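Local coordinates for protein GlcNAc-alpha-1,4-Gal-releasing endo-beta-galactosidase (Clostridium perfringens, PDB 1UPS) that probably hydrolyses internal beta-galactosidic linkages, as an endo-beta-galactosidase that releases GlcNAc-alpha-1,4-Gal, and binds a calcium ion, at residues His145-Val151 against Gly247-Tyr253. Residues are numbered along the deposited sequence; the frame is centred on the assembly and turned at random.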
ATOM      1  N   HIS A 145       4.770  -7.173  16.045  1.00  9.83           N
ATOM      2  CA  HIS A 145       3.909  -6.844  14.911  1.00 10.12           C
ATOM      3  C   HIS A 145       3.690  -8.071  14.059  1.00 10.44           C
ATOM      4  O   HIS A 145       4.389  -9.058  14.221  1.00 10.49           O
ATOM      5  CB  HIS A 145       4.484  -5.668  14.077  1.00  9.91           C
ATOM      6  CG  HIS A 145       5.704  -5.990  13.257  1.00 10.29           C
ATOM      7  ND1 HIS A 145       6.977  -6.032  13.788  1.00 12.87           N
ATOM      8  CD2 HIS A 145       5.845  -6.189  11.924  1.00 11.61           C
ATOM      9  CE1 HIS A 145       7.850  -6.267  12.818  1.00 14.20           C
ATOM     10  NE2 HIS A 145       7.184  -6.369  11.673  1.00 12.63           N
ATOM     11  N   GLN A 146       2.709  -8.006  13.164  1.00  9.72           N
ATOM     12  CA  GLN A 146       2.554  -9.037  12.143  1.00  9.96           C
ATOM     13  C   GLN A 146       2.799  -8.369  10.801  1.00  9.69           C
ATOM     14  O   GLN A 146       2.744  -7.141  10.701  1.00  9.78           O
ATOM     15  CB  GLN A 146       1.148  -9.660  12.194  1.00  9.63           C
ATOM     16  CG  GLN A 146      -0.001  -8.634  12.161  1.00  9.33           C
ATOM     17  CD  GLN A 146      -0.637  -8.461  13.543  1.00  9.74           C
ATOM     18  OE1 GLN A 146      -1.101  -9.439  14.134  1.00 11.69           O
ATOM     19  NE2 GLN A 146      -0.623  -7.237  14.070  1.00  8.60           N
ATOM     20  N   ALA A 147       3.072  -9.166   9.769  1.00 10.19           N
ATOM     21  CA  ALA A 147       3.387  -8.585   8.467  1.00  9.62           C
ATOM     22  C   ALA A 147       2.965  -9.460   7.292  1.00 10.43           C
ATOM     23  O   ALA A 147       3.137 -10.689   7.317  1.00  9.76           O
ATOM     24  CB  ALA A 147       4.885  -8.254   8.378  1.00  9.79           C
ATOM     25  N   TRP A 148       2.397  -8.798   6.281  1.00  9.91           N
ATOM     26  CA  TRP A 148       2.162  -9.398   4.979  1.00 10.23           C
ATOM     27  C   TRP A 148       2.956  -8.509   4.050  1.00  9.86           C
ATOM     28  O   TRP A 148       2.691  -7.295   3.959  1.00 10.31           O
ATOM     29  CB  TRP A 148       0.685  -9.328   4.623  1.00  9.98           C
ATOM     30  CG  TRP A 148       0.356  -9.732   3.199  1.00 11.03           C
ATOM     31  CD1 TRP A 148       1.046 -10.596   2.377  1.00  9.73           C
ATOM     32  CD2 TRP A 148      -0.783  -9.297   2.453  1.00 10.77           C
ATOM     33  NE1 TRP A 148       0.413 -10.682   1.150  1.00 10.56           N
ATOM     34  CE2 TRP A 148      -0.726  -9.920   1.184  1.00 10.08           C
ATOM     35  CE3 TRP A 148      -1.844  -8.433   2.729  1.00 10.66           C
ATOM     36  CZ2 TRP A 148      -1.688  -9.684   0.183  1.00  9.71           C
ATOM     37  CZ3 TRP A 148      -2.809  -8.204   1.740  1.00  9.68           C
ATOM     38  CH2 TRP A 148      -2.714  -8.822   0.480  1.00 10.50           C
ATOM     39  N   TRP A 149       3.977  -9.073   3.412  1.00  9.46           N
ATOM     40  CA  TRP A 149       4.858  -8.241   2.599  1.00  9.31           C
ATOM     41  C   TRP A 149       5.405  -8.986   1.390  1.00  9.64           C
ATOM     42  O   TRP A 149       5.338 -10.215   1.315  1.00 10.59           O
ATOM     43  CB  TRP A 149       6.021  -7.650   3.437  1.00  8.78           C
ATOM     44  CG  TRP A 149       6.787  -8.595   4.362  1.00  9.51           C
ATOM     45  CD1 TRP A 149       6.284  -9.369   5.389  1.00  9.23           C
ATOM     46  CD2 TRP A 149       8.220  -8.759   4.405  1.00 10.77           C
ATOM     47  NE1 TRP A 149       7.318 -10.019   6.035  1.00  9.73           N
ATOM     48  CE2 TRP A 149       8.513  -9.655   5.457  1.00 10.52           C
ATOM     49  CE3 TRP A 149       9.284  -8.239   3.636  1.00 11.17           C
ATOM     50  CZ2 TRP A 149       9.832 -10.063   5.769  1.00 10.95           C
ATOM     51  CZ3 TRP A 149      10.607  -8.643   3.954  1.00 10.08           C
ATOM     52  CH2 TRP A 149      10.854  -9.548   5.014  1.00 10.89           C
ATOM     53  N   MET A 150       5.941  -8.225   0.439  1.00  9.83           N
ATOM     54  CA  MET A 150       6.440  -8.791  -0.806  1.00  9.39           C
ATOM     55  C   MET A 150       7.812  -8.207  -1.072  1.00  9.55           C
ATOM     56  O   MET A 150       8.077  -7.070  -0.707  1.00  8.97           O
ATOM     57  CB  MET A 150       5.482  -8.478  -1.965  1.00  9.12           C
ATOM     58  CG  MET A 150       4.067  -9.076  -1.714  1.00  9.67           C
ATOM     59  SD  MET A 150       2.900  -8.714  -3.061  1.00 12.00           S
ATOM     60  CE  MET A 150       3.647  -9.741  -4.330  1.00 13.77           C
ATOM     61  N   VAL A 151       8.677  -9.027  -1.669  1.00  9.60           N
ATOM     62  CA  VAL A 151      10.037  -8.619  -1.989  1.00 10.16           C
ATOM     63  C   VAL A 151      10.364  -9.025  -3.417  1.00 10.23           C
ATOM     64  O   VAL A 151       9.885 -10.052  -3.898  1.00 10.53           O
ATOM     65  CB  VAL A 151      11.080  -9.235  -1.003  1.00 10.12           C
ATOM     66  CG1 VAL A 151      10.896  -8.655   0.408  1.00 11.23           C
ATOM     67  CG2 VAL A 151      11.003 -10.788  -0.961  1.00 11.43           C
ATOM     68  N   GLY A 247       8.019 -12.109  -4.484  1.00 10.27           N
ATOM     69  CA  GLY A 247       7.577 -13.224  -3.664  1.00 10.34           C
ATOM     70  C   GLY A 247       6.887 -12.692  -2.427  1.00 10.65           C
ATOM     71  O   GLY A 247       7.011 -11.507  -2.127  1.00 10.46           O
ATOM     72  N   THR A 248       6.177 -13.571  -1.714  1.00 10.52           N
ATOM     73  CA  THR A 248       5.340 -13.169  -0.581  1.00  9.31           C
ATOM     74  C   THR A 248       5.834 -13.775   0.718  1.00  9.74           C
ATOM     75  O   THR A 248       6.198 -14.950   0.755  1.00  9.58           O
ATOM     76  CB  THR A 248       3.873 -13.642  -0.839  1.00  8.95           C
ATOM     77  OG1 THR A 248       3.354 -12.927  -1.974  1.00  8.95           O
ATOM     78  CG2 THR A 248       2.934 -13.241   0.338  1.00  8.22           C
ATOM     79  N   ILE A 249       5.804 -12.971   1.780  1.00  9.13           N
ATOM     80  CA  ILE A 249       6.095 -13.459   3.134  1.00  9.58           C
ATOM     81  C   ILE A 249       4.916 -13.113   4.030  1.00  9.83           C
ATOM     82  O   ILE A 249       4.395 -11.994   3.969  1.00 10.12           O
ATOM     83  CB  ILE A 249       7.395 -12.785   3.692  1.00  9.84           C
ATOM     84  CG1 ILE A 249       8.580 -13.021   2.722  1.00  9.55           C
ATOM     85  CG2 ILE A 249       7.659 -13.257   5.156  1.00  9.65           C
ATOM     86  CD1 ILE A 249       9.895 -12.340   3.149  1.00 10.81           C
ATOM     87  N   LEU A 250       4.496 -14.074   4.859  1.00 10.04           N
ATOM     88  CA  LEU A 250       3.493 -13.823   5.880  1.00  9.77           C
ATOM     89  C   LEU A 250       4.121 -14.240   7.205  1.00 10.45           C
ATOM     90  O   LEU A 250       4.520 -15.392   7.369  1.00 11.12           O
ATOM     91  CB  LEU A 250       2.221 -14.660   5.614  1.00 10.42           C
ATOM     92  CG  LEU A 250       1.303 -14.131   4.521  1.00 10.98           C
ATOM     93  CD1 LEU A 250       0.360 -15.277   4.000  1.00 13.27           C
ATOM     94  CD2 LEU A 250       0.502 -12.947   5.023  1.00 13.21           C
ATOM     95  N   ASN A 251       4.225 -13.304   8.144  1.00 10.22           N
ATOM     96  CA  ASN A 251       4.940 -13.594   9.384  1.00 10.40           C
ATOM     97  C   ASN A 251       4.523 -12.730  10.569  1.00  9.96           C
ATOM     98  O   ASN A 251       3.700 -11.807  10.440  1.00 10.33           O
ATOM     99  CB  ASN A 251       6.488 -13.687   9.158  1.00  9.49           C
ATOM    100  CG  ASN A 251       7.160 -12.359   8.821  1.00 11.01           C
ATOM    101  OD1 ASN A 251       6.530 -11.417   8.359  1.00 10.74           O
ATOM    102  ND2 ASN A 251       8.490 -12.301   9.042  1.00 10.79           N
ATOM    103  N   ILE A 252       5.053 -13.082  11.735  1.00 10.08           N
ATOM    104  CA  ILE A 252       4.757 -12.373  12.963  1.00  9.93           C
ATOM    105  C   ILE A 252       6.060 -12.271  13.751  1.00 10.22           C
ATOM    106  O   ILE A 252       6.905 -13.144  13.642  1.00 10.39           O
ATOM    107  CB  ILE A 252       3.632 -13.097  13.746  1.00 10.11           C
ATOM    108  CG1 ILE A 252       3.227 -12.283  14.989  1.00  9.22           C
ATOM    109  CG2 ILE A 252       4.009 -14.582  14.058  1.00  9.88           C
ATOM    110  CD1 ILE A 252       1.845 -12.710  15.600  1.00 10.38           C
ATOM    111  N   TYR A 253       6.224 -11.181  14.502  1.00  9.86           N
ATOM    112  CA  TYR A 253       7.486 -10.885  15.164  1.00 10.22           C
ATOM    113  C   TYR A 253       7.250 -10.470  16.603  1.00 10.16           C
ATOM    114  O   TYR A 253       6.192  -9.902  16.946  1.00  9.90           O
ATOM    115  CB  TYR A 253       8.101  -9.640  14.553  1.00 10.15           C
ATOM    116  CG  TYR A 253       8.554  -9.697  13.139  1.00 10.85           C
ATOM    117  CD1 TYR A 253       7.649  -9.515  12.094  1.00 11.22           C
ATOM    118  CD2 TYR A 253       9.920  -9.871  12.832  1.00 10.40           C
ATOM    119  CE1 TYR A 253       8.098  -9.508  10.750  1.00 13.25           C
ATOM    120  CE2 TYR A 253      10.366  -9.874  11.498  1.00 13.16           C
ATOM    121  CZ  TYR A 253       9.434  -9.688  10.467  1.00 14.49           C
ATOM    122  OH  TYR A 253       9.846  -9.681   9.144  1.00 14.46           O
TER
HETATM  123  O   HOH W   1       1.166 -11.208  -1.626  1.00 13.07           O
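The indole N-H of Trp149 donates to Asn251 OD1, NE1 to OD1 2.8 Å; the oxygen lies in the indole plane, but the nitrogen stands above the plane of the amide carbonyl. Ile249 packs on one face of the same indole, its CD1 making a CH-pi contact 3.6 Å from the centroid of the six-membered ring. With CG between its backbone N and carbonyl carbon (chi1 47°), Trp149 turns its indole over the neighbouring strand, toward Ile249 and Asn251. Asn251 suits its place because its amide works at both ends: ND2 donates to Tyr253 OH (3.0 Å), nearly in the amide plane. Beyond it, the rings of His145 and Tyr253 lie almost parallel (11°) but well offset. Small Ala147 fits at the tyrosine edge. On the other face, Leu250 CD2 packs against Trp148 CD1 at 3.6 Å, and a water accepts from Trp148 NE1 and donates to Thr248 OG1. Antiparallel backbone hydrogen bonds pair Trp149 with Ile249 and Ala147 with Asn251, putting these side chains on one face. Further out, Ser258 bonds His145 ND1 and Tyr52 bonds Tyr253 OH, while Trp148 meets Phe131 and Leu250 meets Trp269 of the second GH16 sheet. A buried hydrogen-bond chain thus links indole, amide and phenol, helping to orient Trp149 and Tyr253.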